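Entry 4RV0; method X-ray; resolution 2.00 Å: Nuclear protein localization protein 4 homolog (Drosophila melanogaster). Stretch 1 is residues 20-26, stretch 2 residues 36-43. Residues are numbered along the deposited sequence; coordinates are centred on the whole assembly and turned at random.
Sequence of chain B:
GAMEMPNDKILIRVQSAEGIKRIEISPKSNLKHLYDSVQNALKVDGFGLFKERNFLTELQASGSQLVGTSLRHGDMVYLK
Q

Stretch 1 20-26: IKRIEIS
Stretch 2, residues 36-43: DSVQNALK

A strand, residues 20-25, lies against a helix, 36-41, their axes 9.6 Å apart at closest and their N-to-C directions 134° apart. Register is set by Ile-23 CA to Ser-37 CA at 7.4 Å and Lys-21 CA to Ala-41 CA at 8.2 Å. The strand keeps extended phi/psi, from -94/128 at Lys-21 to -152/146 at Ile-25, so alternate residues 21, 23 and 25 point toward the helix while 20, 22 and 24 stay out of reach. The helix stays near -60/-44 through Val-38; Ala-41 N bonds to Ser-37 O (3.1 Å) and Leu-42 N to Val-38 O (2.9 Å), before Leu-42 breaks away at -119/158.

No hydrogen bond crosses; the contact is van der Waals packing, and the two stretches together bury 251 Å², both sides summed. Buried Ile-23, chi1 m and chi2 m, sets CD1 4.2 Å from Ala-41 CB and CG1 4.3 Å from Val-38 CG2 (chi1 t), while its CG2 sits 4.1 Å from Ser-37 CB. Small Ser-37 and Ala-41, one turn apart, admit this branched side chain closely. Ile-25, t/t, adds CD1 at 4.4 Å from Ser-37 OG, a hydroxyl hydrogen-bonded elsewhere in the structure.

Partly exposed Lys-21 lays its methylenes (t, p, p, t) along the helix end, its long aliphatic part supplying apolar contact: CE lies 3.9 Å from Leu-42 CD2 (m/t) and 4.0 Å from Ala-41 O. Leu-42 points sideways from CA to CB, but its long side chain brings its end nearer.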

# COMPACT_ATOMS: atom_id res chain seq x y z
N ILE B 20 5.01 6.45 1.62
CA ILE B 20 5.54 5.82 2.82
C ILE B 20 7.06 5.93 2.88
O ILE B 20 7.78 5.21 2.16
CB ILE B 20 5.11 4.34 2.90
CG1 ILE B 20 3.58 4.24 2.98
CG2 ILE B 20 5.73 3.66 4.10
CD1 ILE B 20 3.08 2.80 2.90
N LYS B 21 7.53 6.79 3.77
CA LYS B 21 8.96 7.08 3.89
C LYS B 21 9.57 6.19 4.94
O LYS B 21 9.06 6.10 6.07
CB LYS B 21 9.17 8.56 4.25
CG LYS B 21 10.62 8.95 4.62
CD LYS B 21 11.57 8.83 3.45
CE LYS B 21 11.27 9.86 2.36
NZ LYS B 21 12.19 9.65 1.18
N ARG B 22 10.65 5.52 4.57
CA ARG B 22 11.35 4.64 5.49
C ARG B 22 12.44 5.37 6.25
O ARG B 22 13.34 5.97 5.65
CB ARG B 22 11.95 3.44 4.74
CG ARG B 22 10.89 2.45 4.30
CD ARG B 22 11.48 1.13 3.83
NE ARG B 22 10.41 0.17 3.58
CZ ARG B 22 10.58 -1.13 3.39
NH1 ARG B 22 11.81 -1.66 3.41
NH2 ARG B 22 9.53 -1.90 3.19
N ILE B 23 12.35 5.33 7.58
CA ILE B 23 13.35 5.95 8.44
C ILE B 23 14.11 4.89 9.21
O ILE B 23 13.51 4.15 9.99
CB ILE B 23 12.71 6.88 9.48
CG1 ILE B 23 11.83 7.96 8.81
CG2 ILE B 23 13.80 7.48 10.40
CD1 ILE B 23 12.61 8.95 7.94
N GLU B 24 15.42 4.82 9.01
CA GLU B 24 16.27 3.94 9.81
C GLU B 24 16.83 4.73 10.98
O GLU B 24 17.44 5.79 10.79
CB GLU B 24 17.39 3.32 8.98
CG GLU B 24 16.88 2.44 7.84
CD GLU B 24 18.00 1.86 6.99
OE1 GLU B 24 19.16 2.31 7.13
OE2 GLU B 24 17.72 0.96 6.18
N ILE B 25 16.60 4.22 12.19
CA ILE B 25 16.95 4.95 13.40
C ILE B 25 17.25 3.98 14.55
O ILE B 25 16.66 2.91 14.65
CB ILE B 25 15.83 5.96 13.77
CG1 ILE B 25 16.22 6.79 14.98
CG2 ILE B 25 14.50 5.25 13.99
CD1 ILE B 25 15.24 7.92 15.26
N SER B 26 18.20 4.36 15.41
CA SER B 26 18.48 3.56 16.59
C SER B 26 17.29 3.61 17.53
O SER B 26 16.72 4.67 17.75
CB SER B 26 19.75 4.04 17.31
OG SER B 26 19.97 3.27 18.48
N ASP B 36 13.14 15.02 14.04
CA ASP B 36 14.20 15.70 13.29
C ASP B 36 14.54 14.92 12.02
O ASP B 36 14.77 15.51 10.96
CB ASP B 36 15.47 15.91 14.15
CG ASP B 36 15.29 16.96 15.25
OD1 ASP B 36 14.47 17.89 15.07
OD2 ASP B 36 16.00 16.87 16.29
N SER B 37 14.61 13.60 12.14
CA SER B 37 14.89 12.74 11.00
C SER B 37 13.82 12.89 9.91
O SER B 37 14.13 12.98 8.72
CB SER B 37 14.97 11.28 11.45
OG SER B 37 16.01 11.11 12.38
N VAL B 38 12.56 12.92 10.33
CA VAL B 38 11.47 13.08 9.38
C VAL B 38 11.54 14.43 8.67
O VAL B 38 11.40 14.51 7.45
CB VAL B 38 10.10 12.88 10.04
CG1 VAL B 38 8.99 13.19 9.07
CG2 VAL B 38 9.99 11.43 10.54
N GLN B 39 11.81 15.49 9.44
CA GLN B 39 11.92 16.84 8.90
C GLN B 39 12.96 16.96 7.80
O GLN B 39 12.72 17.59 6.77
CB GLN B 39 12.25 17.82 10.04
CG GLN B 39 12.63 19.23 9.60
CD GLN B 39 11.47 20.02 9.02
OE1 GLN B 39 10.32 19.59 9.10
NE2 GLN B 39 11.76 21.21 8.49
N ASN B 40 14.12 16.37 8.04
CA ASN B 40 15.22 16.37 7.09
C ASN B 40 14.94 15.52 5.84
O ASN B 40 15.50 15.77 4.78
CB ASN B 40 16.50 15.90 7.79
CG ASN B 40 16.96 16.88 8.87
OD1 ASN B 40 16.63 18.07 8.83
ND2 ASN B 40 17.76 16.40 9.81
N ALA B 41 14.11 14.49 5.99
CA ALA B 41 13.80 13.58 4.88
C ALA B 41 12.63 14.08 4.01
O ALA B 41 12.48 13.67 2.86
CB ALA B 41 13.51 12.19 5.42
N LEU B 42 11.76 14.90 4.60
CA LEU B 42 10.55 15.34 3.93
C LEU B 42 10.50 16.85 3.75
O LEU B 42 11.16 17.61 4.46
CB LEU B 42 9.32 14.91 4.72
CG LEU B 42 9.02 13.41 4.83
CD1 LEU B 42 7.75 13.19 5.65
CD2 LEU B 42 8.89 12.77 3.45
N LYS B 43 9.69 17.28 2.79
CA LYS B 43 9.37 18.69 2.63
C LYS B 43 8.09 18.99 3.40
O LYS B 43 7.01 19.00 2.81
CB LYS B 43 9.21 19.09 1.16
CG LYS B 43 9.05 20.62 1.00
CD LYS B 43 8.55 21.03 -0.39
CE LYS B 43 8.39 22.56 -0.48
NZ LYS B 43 9.56 23.21 -1.13